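Local coordinates for CELL WALL surface anchor family protein (Streptococcus pneumoniae, PDB 2Y1V), which serves as the major pilin RrgB, the repeating subunit that polymerises into the backbone of the pneumococcal pilus, at residues A2-T7 / L106-Y111; T7-H12 / V148-Y153; M52-N57 / A87-K92. All coordinates share one frame; numbering follows the deposited sequence.

Contact 1 (A2-T7 / L106-Y111); sequences AGTTTT and LPAAKY
T4 turns its methyl to L106 and A108 because chi1, at 89°, places CG2 opposite its own carbonyl carbon and beside the backbone N, while OG1 stands between that N and the carbonyl carbon. The methyl lies against the backbone of 106-108: T4 CG2 is 3.5 Å from L106 O and 3.6 Å from A108 N, with the methyl of A108 alongside (T4 CG2 to A108 CB 4.2 Å). OG1 serves its own segment instead, accepting from T6 N at 2.9 Å with an N-H...O angle of 153°. One rotation thus sends the apolar branch across the contact and folds the polar branch back into the turn.

Before T4 the contact is made by backbone. G3 passes close to 106-111, its CA 3.0 Å from L106 O in a bent C-H...O contact. A second C-H...O contact runs the other way, P107 CA to A2 O at 3.4 Å, with an angle at H of 156°. L106 O therefore has G3 CA and T4 CG2 gathered about it.

L106 carries its side chain away from 2-7 and lays CD1 over the centre of the Y111 ring, 4.0 Å above its plane. P107 O sits at the edge of that ring, in its plane, where it accepts a hydrogen bond from Y111 OH, modelled so short that its exact length is doubtful. L142 and I63 also touch L106 and Y111. Further along, T6 OG1 is hydrogen-bonded to L144 N and V147 O, tying the N-terminal loop to a third part of the chain. T4 OG1 accepting from T6 N makes an ST turn, here in the loop leading into strand 8-16 and laid against the loop that enters strand 109-115.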
loop_
_atom_site.group_PDB
_atom_site.type_symbol
_atom_site.label_atom_id
_atom_site.label_comp_id
_atom_site.label_asym_id
_atom_site.label_seq_id
_atom_site.Cartn_x
_atom_site.Cartn_y
_atom_site.Cartn_z
ATOM N N ALA A 2 23.332 36.711 40.452
ATOM C CA ALA A 2 24.230 35.768 39.803
ATOM C C ALA A 2 24.182 35.970 38.294
ATOM O O ALA A 2 25.165 35.727 37.594
ATOM C CB ALA A 2 23.866 34.343 40.167
ATOM N N GLY A 3 23.032 36.428 37.806
ATOM C CA GLY A 3 22.822 36.680 36.381
ATOM C C GLY A 3 23.294 38.053 35.937
ATOM O O GLY A 3 23.941 38.773 36.708
ATOM N N THR A 4 22.955 38.415 34.696
ATOM C CA THR A 4 23.430 39.648 34.063
ATOM C C THR A 4 22.310 40.636 33.770
ATOM O O THR A 4 21.143 40.347 33.972
ATOM C CB THR A 4 24.134 39.364 32.690
ATOM O OG1 THR A 4 23.170 39.381 31.618
ATOM C CG2 THR A 4 24.871 38.035 32.705
ATOM N N THR A 5 22.688 41.792 33.235
ATOM C CA THR A 5 21.741 42.840 32.860
ATOM C C THR A 5 20.860 42.457 31.670
ATOM O O THR A 5 19.859 43.118 31.403
ATOM C CB THR A 5 22.473 44.186 32.596
ATOM O OG1 THR A 5 23.502 44.011 31.612
ATOM C CG2 THR A 5 23.116 44.690 33.881
ATOM N N THR A 6 21.229 41.403 30.944
ATOM C CA THR A 6 20.373 40.919 29.865
ATOM C C THR A 6 19.368 39.928 30.433
ATOM O O THR A 6 19.676 38.744 30.568
ATOM C CB THR A 6 21.169 40.246 28.735
ATOM O OG1 THR A 6 22.070 41.191 28.134
ATOM C CG2 THR A 6 20.212 39.719 27.667
ATOM N N THR A 7 18.169 40.408 30.762
ATOM C CA THR A 7 17.213 39.608 31.521
ATOM C C THR A 7 16.268 38.759 30.681
ATOM O O THR A 7 15.538 37.925 31.219
ATOM C CB THR A 7 16.394 40.459 32.496
ATOM O OG1 THR A 7 15.553 41.372 31.771
ATOM C CG2 THR A 7 17.321 41.219 33.429
ATOM N N LEU A 106 21.071 33.503 34.430
ATOM C CA LEU A 106 22.286 33.014 33.776
ATOM C C LEU A 106 23.504 33.870 34.103
ATOM O O LEU A 106 23.481 35.074 33.878
ATOM C CB LEU A 106 22.112 32.975 32.266
ATOM C CG LEU A 106 21.116 31.987 31.679
ATOM C CD1 LEU A 106 21.210 32.035 30.171
ATOM C CD2 LEU A 106 21.399 30.580 32.187
ATOM N N PRO A 107 24.568 33.246 34.651
ATOM C CA PRO A 107 25.884 33.874 34.853
ATOM C C PRO A 107 26.463 34.446 33.571
ATOM O O PRO A 107 26.243 33.881 32.496
ATOM C CB PRO A 107 26.769 32.704 35.304
ATOM C CG PRO A 107 25.828 31.772 35.986
ATOM C CD PRO A 107 24.469 31.943 35.336
ATOM N N ALA A 108 27.207 35.545 33.690
ATOM C CA ALA A 108 27.955 36.078 32.560
ATOM C C ALA A 108 28.697 34.904 31.950
ATOM O O ALA A 108 29.300 34.116 32.673
ATOM C CB ALA A 108 28.938 37.155 33.008
ATOM N N ALA A 109 28.625 34.778 30.627
ATOM C CA ALA A 109 29.297 33.702 29.916
ATOM C C ALA A 109 28.909 33.717 28.449
ATOM O O ALA A 109 28.139 34.571 28.019
ATOM C CB ALA A 109 28.951 32.365 30.535
ATOM N N LYS A 110 29.468 32.784 27.684
ATOM C CA LYS A 110 29.044 32.538 26.309
ATOM C C LYS A 110 28.096 31.347 26.334
ATOM O O LYS A 110 28.331 30.375 27.067
ATOM C CB LYS A 110 30.251 32.207 25.419
ATOM C CG LYS A 110 31.375 33.213 25.489
ATOM C CD LYS A 110 32.555 32.792 24.626
ATOM C CE LYS A 110 33.680 33.827 24.674
ATOM N NZ LYS A 110 34.742 33.599 23.628
ATOM N N TYR A 111 27.012 31.434 25.565
ATOM C CA TYR A 111 26.046 30.350 25.490
ATOM C C TYR A 111 25.666 30.036 24.058
ATOM O O TYR A 111 25.749 30.892 23.152
ATOM C CB TYR A 111 24.765 30.699 26.228
ATOM C CG TYR A 111 24.927 30.957 27.699
ATOM C CD1 TYR A 111 24.885 29.913 28.620
ATOM C CD2 TYR A 111 25.115 32.245 28.173
ATOM C CE1 TYR A 111 25.025 30.152 29.988
ATOM C CE2 TYR A 111 25.253 32.491 29.527
ATOM C CZ TYR A 111 25.204 31.442 30.426
ATOM O OH TYR A 111 25.358 31.712 31.756
#

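Contact 2 (T7-H12 / V148-Y153); sequences TSVTVH and VDAHVY
The H12 imidazole has Y153 OH over one face, 3.8 Å above its plane and away from the ring centre, and V152 O and H151 CD2 at its edge. The H12 and Y153 rings are nearly parallel, planes at 11°, but displaced so that little of one lies over the other; H12 CD2 sits above a face of the phenol. H12 and H151 meet by their edges, H12 NE2 standing 3.2 Å from H151 CD2, near the planes of both rings. Water 1 lies over one face of H151, also off-centre. Both H12 and Y153 carry CG beside the backbone N (chi1 -52° for H12), so the two side chains run together in one direction.

Strands 8-11 and 149-152 run parallel, with the alternating bonds of a parallel ladder. S8 N donates to V148 O, A150 N to S8 O (2.8 Å), T10 N to A150 O (2.8 Å), V152 N to T10 O and H12 N to V152 O, the last nearly straight at 168°. T7 N adds a weak bond to V148 O.

V9, V11, A150 and V152 share the apolar face. V152 CG2 packs 3.9 Å from V11 CG2 and also lies against T10 O. On the other face stand S8, T10, D149 and H151; water 1 hydrogen-bonds S8 OG and T10 OG1 and donates to A150 O, a bond modelled very short and of doubtful length.

H12 ND1 is hydrogen-bonded to E47, and Y153 OH to V38 N, so two members of the aromatic cluster are held by outside partners. The carboxylate of E47 would tend to stabilise a positive H12, whereas H151, its NE2 4.4 Å from H12 NE2, would probably disfavour both imidazoles being charged together.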
loop_
_atom_site.group_PDB
_atom_site.type_symbol
_atom_site.label_atom_id
_atom_site.label_comp_id
_atom_site.label_asym_id
_atom_site.label_seq_id
_atom_site.Cartn_x
_atom_site.Cartn_y
_atom_site.Cartn_z
ATOM N N THR A 7 18.169 40.408 30.762
ATOM C CA THR A 7 17.213 39.608 31.521
ATOM C C THR A 7 16.268 38.759 30.681
ATOM O O THR A 7 15.538 37.925 31.219
ATOM C CB THR A 7 16.394 40.459 32.496
ATOM O OG1 THR A 7 15.553 41.372 31.771
ATOM C CG2 THR A 7 17.321 41.219 33.429
ATOM N N SER A 8 16.279 38.962 29.366
ATOM C CA SER A 8 15.512 38.088 28.490
ATOM C C SER A 8 16.068 38.071 27.071
ATOM O O SER A 8 16.620 39.063 26.600
ATOM C CB SER A 8 14.052 38.493 28.440
ATOM O OG SER A 8 13.834 39.291 27.290
ATOM N N VAL A 9 15.888 36.927 26.410
ATOM C CA VAL A 9 16.293 36.712 25.033
ATOM C C VAL A 9 15.123 36.095 24.278
ATOM O O VAL A 9 14.509 35.136 24.736
ATOM C CB VAL A 9 17.510 35.770 24.963
ATOM C CG1 VAL A 9 17.826 35.406 23.535
ATOM C CG2 VAL A 9 18.722 36.398 25.659
ATOM N N THR A 10 14.787 36.647 23.123
ATOM C CA THR A 10 13.703 36.074 22.355
ATOM C C THR A 10 14.224 35.557 21.028
ATOM O O THR A 10 14.913 36.269 20.287
ATOM C CB THR A 10 12.542 37.068 22.150
ATOM O OG1 THR A 10 12.023 37.467 23.427
ATOM C CG2 THR A 10 11.434 36.428 21.352
ATOM N N VAL A 11 13.917 34.298 20.742
ATOM C CA VAL A 11 14.350 33.684 19.494
ATOM C C VAL A 11 13.228 33.771 18.472
ATOM O O VAL A 11 12.122 33.314 18.722
ATOM C CB VAL A 11 14.709 32.221 19.698
ATOM C CG1 VAL A 11 15.251 31.640 18.409
ATOM C CG2 VAL A 11 15.718 32.085 20.816
ATOM N N HIS A 12 13.505 34.393 17.336
ATOM C CA HIS A 12 12.543 34.423 16.259
ATOM C C HIS A 12 13.104 33.510 15.205
ATOM O O HIS A 12 14.248 33.650 14.782
ATOM C CB HIS A 12 12.349 35.841 15.718
ATOM C CG HIS A 12 12.048 36.853 16.779
ATOM N ND1 HIS A 12 10.774 37.323 17.024
ATOM C CD2 HIS A 12 12.857 37.479 17.666
ATOM C CE1 HIS A 12 10.813 38.201 18.012
ATOM N NE2 HIS A 12 12.065 38.312 18.420
ATOM N N VAL A 148 19.057 44.740 27.520
ATOM C CA VAL A 148 18.420 44.013 28.622
ATOM C C VAL A 148 17.430 42.978 28.092
ATOM O O VAL A 148 17.243 41.920 28.697
ATOM C CB VAL A 148 17.653 44.960 29.596
ATOM C CG1 VAL A 148 18.564 46.060 30.118
ATOM C CG2 VAL A 148 16.435 45.561 28.919
ATOM N N ASP A 149 16.778 43.303 26.977
ATOM C CA ASP A 149 15.819 42.411 26.326
ATOM C C ASP A 149 16.256 42.179 24.882
ATOM O O ASP A 149 15.982 42.998 24.004
ATOM C CB ASP A 149 14.403 43.004 26.362
ATOM C CG ASP A 149 13.864 43.165 27.786
ATOM O OD1 ASP A 149 14.637 42.991 28.753
ATOM O OD2 ASP A 149 12.666 43.465 27.944
ATOM N N ALA A 150 16.941 41.066 24.639
ATOM C CA ALA A 150 17.520 40.816 23.333
ATOM C C ALA A 150 16.604 40.006 22.426
ATOM O O ALA A 150 15.651 39.352 22.882
ATOM C CB ALA A 150 18.877 40.138 23.470
ATOM N N HIS A 151 16.905 40.067 21.138
ATOM C CA HIS A 151 16.145 39.377 20.122
ATOM C C HIS A 151 17.136 38.871 19.082
ATOM O O HIS A 151 18.034 39.617 18.671
ATOM C CB HIS A 151 15.137 40.337 19.485
ATOM C CG HIS A 151 14.088 40.838 20.435
ATOM N ND1 HIS A 151 14.319 41.860 21.334
ATOM C CD2 HIS A 151 12.799 40.467 20.614
ATOM C CE1 HIS A 151 13.219 42.095 22.029
ATOM N NE2 HIS A 151 12.282 41.263 21.611
ATOM N N VAL A 152 16.976 37.608 18.679
ATOM C CA VAL A 152 17.904 36.940 17.746
ATOM C C VAL A 152 17.159 36.289 16.565
ATOM O O VAL A 152 15.985 35.958 16.690
ATOM C CB VAL A 152 18.725 35.873 18.481
ATOM C CG1 VAL A 152 19.725 36.535 19.397
ATOM C CG2 VAL A 152 17.808 34.943 19.283
ATOM N N TYR A 153 17.821 36.092 15.425
ATOM C CA TYR A 153 17.094 35.628 14.230
ATOM C C TYR A 153 17.736 34.496 13.418
ATOM O O TYR A 153 18.274 34.740 12.323
ATOM C CB TYR A 153 16.769 36.805 13.299
ATOM C CG TYR A 153 15.941 37.883 13.958
ATOM C CD1 TYR A 153 16.538 38.825 14.787
ATOM C CD2 TYR A 153 14.578 37.951 13.769
ATOM C CE1 TYR A 153 15.811 39.805 15.400
ATOM C CE2 TYR A 153 13.829 38.944 14.388
ATOM C CZ TYR A 153 14.468 39.863 15.203
ATOM O OH TYR A 153 13.769 40.852 15.831
HETATM O O HOH W 1 13.543 39.355 24.278
#

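Contact 3 (M52-N57 / A87-K92); sequences MFVWTN and ATAMKK
F53 and K92 form an antiparallel hydrogen-bonded pair, F53 N to K92 O at 2.9 Å and K92 N to F53 O at 2.8 Å; the second donor lies in the carbonyl plane. A third backbone bond, W55 N to M90 O at 2.9 Å, is nearly in line with the C=O bond. Between them V54 and K91 are a non-hydrogen-bonded pair, their CA atoms 4.0 Å apart.

A Met-aromatic contact adds to this. Selenomethionine M90, extended throughout (chi1 -165°), runs alongside W55 and sets SE over the five-membered ring, 3.7 Å from its centroid and 15° off the normal; CE follows over the same face.

Among apolar contacts, V54 CG2 packs on K91 CB at 3.7 Å and on A89 CB. Selenomethionine M52, bent at chi2 and chi3, makes van der Waals contact with the K92 backbone, SE 3.5 Å from K92 C.

Strand 91-93 is outermost within this chain in a four-stranded antiparallel sheet, and strand 52-57 pairs next with 109-115. From this sheet F53 reaches V11 of strand 8-16, and W55 reaches V9 and meets F101 edge-to-face.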
loop_
_atom_site.group_PDB
_atom_site.type_symbol
_atom_site.label_atom_id
_atom_site.label_comp_id
_atom_site.label_asym_id
_atom_site.label_seq_id
_atom_site.Cartn_x
_atom_site.Cartn_y
_atom_site.Cartn_z
HETATM N N MSE A 52 11.599 24.148 18.230
HETATM C CA MSE A 52 12.163 24.010 19.585
HETATM C C MSE A 52 13.603 24.500 19.705
HETATM O O MSE A 52 14.479 24.125 18.905
HETATM C CB MSE A 52 12.111 22.554 20.062
HETATM C CG MSE A 52 12.743 22.348 21.447
HETATM SE SE MSE A 52 11.531 22.907 22.894
HETATM C CE MSE A 52 10.585 21.203 23.162
ATOM N N PHE A 53 13.842 25.306 20.736
ATOM C CA PHE A 53 15.159 25.877 21.001
ATOM C C PHE A 53 15.618 25.571 22.416
ATOM O O PHE A 53 14.842 25.667 23.378
ATOM C CB PHE A 53 15.164 27.385 20.724
ATOM C CG PHE A 53 15.386 27.729 19.274
ATOM C CD1 PHE A 53 16.684 27.794 18.738
ATOM C CD2 PHE A 53 14.306 27.952 18.441
ATOM C CE1 PHE A 53 16.893 28.099 17.399
ATOM C CE2 PHE A 53 14.485 28.251 17.117
ATOM C CZ PHE A 53 15.793 28.319 16.577
ATOM N N VAL A 54 16.879 25.175 22.543
ATOM C CA VAL A 54 17.405 24.774 23.836
ATOM C C VAL A 54 18.756 25.407 24.043
ATOM O O VAL A 54 19.518 25.600 23.094
ATOM C CB VAL A 54 17.486 23.230 24.004
ATOM C CG1 VAL A 54 18.550 22.669 23.146
ATOM C CG2 VAL A 54 17.778 22.862 25.449
ATOM N N TRP A 55 19.035 25.741 25.295
ATOM C CA TRP A 55 20.250 26.450 25.640
ATOM C C TRP A 55 21.357 25.522 26.106
ATOM O O TRP A 55 21.124 24.532 26.806
ATOM C CB TRP A 55 19.975 27.449 26.745
ATOM C CG TRP A 55 19.236 28.658 26.328
ATOM C CD1 TRP A 55 17.946 28.724 25.911
ATOM C CD2 TRP A 55 19.732 30.000 26.331
ATOM N NE1 TRP A 55 17.604 30.026 25.650
ATOM C CE2 TRP A 55 18.688 30.829 25.893
ATOM C CE3 TRP A 55 20.958 30.582 26.667
ATOM C CZ2 TRP A 55 18.836 32.211 25.769
ATOM C CZ3 TRP A 55 21.097 31.946 26.557
ATOM C CH2 TRP A 55 20.055 32.743 26.103
ATOM N N THR A 56 22.571 25.913 25.748
ATOM C CA THR A 56 23.776 25.153 25.983
ATOM C C THR A 56 24.837 26.102 26.528
ATOM O O THR A 56 24.724 27.318 26.386
ATOM C CB THR A 56 24.232 24.590 24.621
ATOM O OG1 THR A 56 23.660 23.284 24.428
ATOM C CG2 THR A 56 25.725 24.540 24.501
ATOM N N ASN A 57 25.870 25.568 27.164
ATOM C CA ASN A 57 27.023 26.396 27.476
ATOM C C ASN A 57 27.983 26.323 26.291
ATOM O O ASN A 57 27.688 25.643 25.318
ATOM C CB ASN A 57 27.688 25.935 28.763
ATOM C CG ASN A 57 28.389 24.607 28.608
ATOM O OD1 ASN A 57 28.792 24.230 27.499
ATOM N ND2 ASN A 57 28.567 23.894 29.726
ATOM N N ALA A 87 14.687 16.903 31.617
ATOM C CA ALA A 87 13.416 17.541 31.951
ATOM C C ALA A 87 13.504 19.021 32.330
ATOM O O ALA A 87 12.611 19.790 31.991
ATOM C CB ALA A 87 12.700 16.750 33.056
ATOM N N THR A 88 14.560 19.421 33.033
ATOM C CA THR A 88 14.683 20.807 33.495
ATOM C C THR A 88 15.511 21.697 32.557
ATOM O O THR A 88 15.908 22.811 32.930
ATOM C CB THR A 88 15.332 20.871 34.890
ATOM O OG1 THR A 88 16.643 20.289 34.824
ATOM C CG2 THR A 88 14.489 20.116 35.922
ATOM N N ALA A 89 15.766 21.223 31.345
ATOM C CA ALA A 89 16.563 22.000 30.400
ATOM C C ALA A 89 15.876 23.304 30.058
ATOM O O ALA A 89 14.658 23.371 29.989
ATOM C CB ALA A 89 16.850 21.204 29.118
HETATM N N MSE A 90 16.678 24.335 29.837
HETATM C CA MSE A 90 16.172 25.599 29.355
HETATM C C MSE A 90 15.852 25.475 27.855
HETATM O O MSE A 90 16.699 25.714 26.999
HETATM C CB MSE A 90 17.200 26.689 29.619
HETATM C CG MSE A 90 16.683 28.108 29.491
HETATM SE SE MSE A 90 18.185 29.345 29.707
HETATM C CE MSE A 90 17.191 31.027 29.774
ATOM N N LYS A 91 14.619 25.083 27.563
ATOM C CA LYS A 91 14.162 24.864 26.203
ATOM C C LYS A 91 12.746 25.392 26.044
ATOM O O LYS A 91 11.975 25.373 26.984
ATOM C CB LYS A 91 14.166 23.375 25.890
ATOM C CG LYS A 91 13.324 22.580 26.855
ATOM C CD LYS A 91 13.121 21.146 26.395
ATOM C CE LYS A 91 12.506 20.326 27.520
ATOM N NZ LYS A 91 11.139 20.764 27.817
ATOM N N LYS A 92 12.406 25.844 24.845
ATOM C CA LYS A 92 11.082 26.353 24.571
ATOM C C LYS A 92 10.801 26.332 23.065
ATOM O O LYS A 92 11.701 26.532 22.263
ATOM C CB LYS A 92 10.967 27.776 25.125
ATOM C CG LYS A 92 9.549 28.288 25.277
ATOM C CD LYS A 92 9.513 29.678 25.870
ATOM C CE LYS A 92 8.052 30.153 26.002
ATOM N NZ LYS A 92 7.942 31.551 26.521
#

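Overall arrangement
Contacts 2 and 3 are partly buried and contact 1 lies at the surface, all three in the N-terminal part of the elongated chain. Contacts 1 and 2 share T7, where the N-terminal loop becomes strand 8-16; contacts 1 and 3 reach the same antiparallel sheet through neighbouring strands 109-115 and 52-57, with L106 CD1 against W55 CZ3. Contact 2 belongs to a separate, mixed sheet whose side chains pack on those of contact 3, consistent with two sheets facing each other. Chemistry follows position: carbonyl-to-C-H and methyl contacts between loops in contact 1, a parallel ladder with a polar, aromatic side in contact 2, antiparallel bonds and selenium over indole in contact 3.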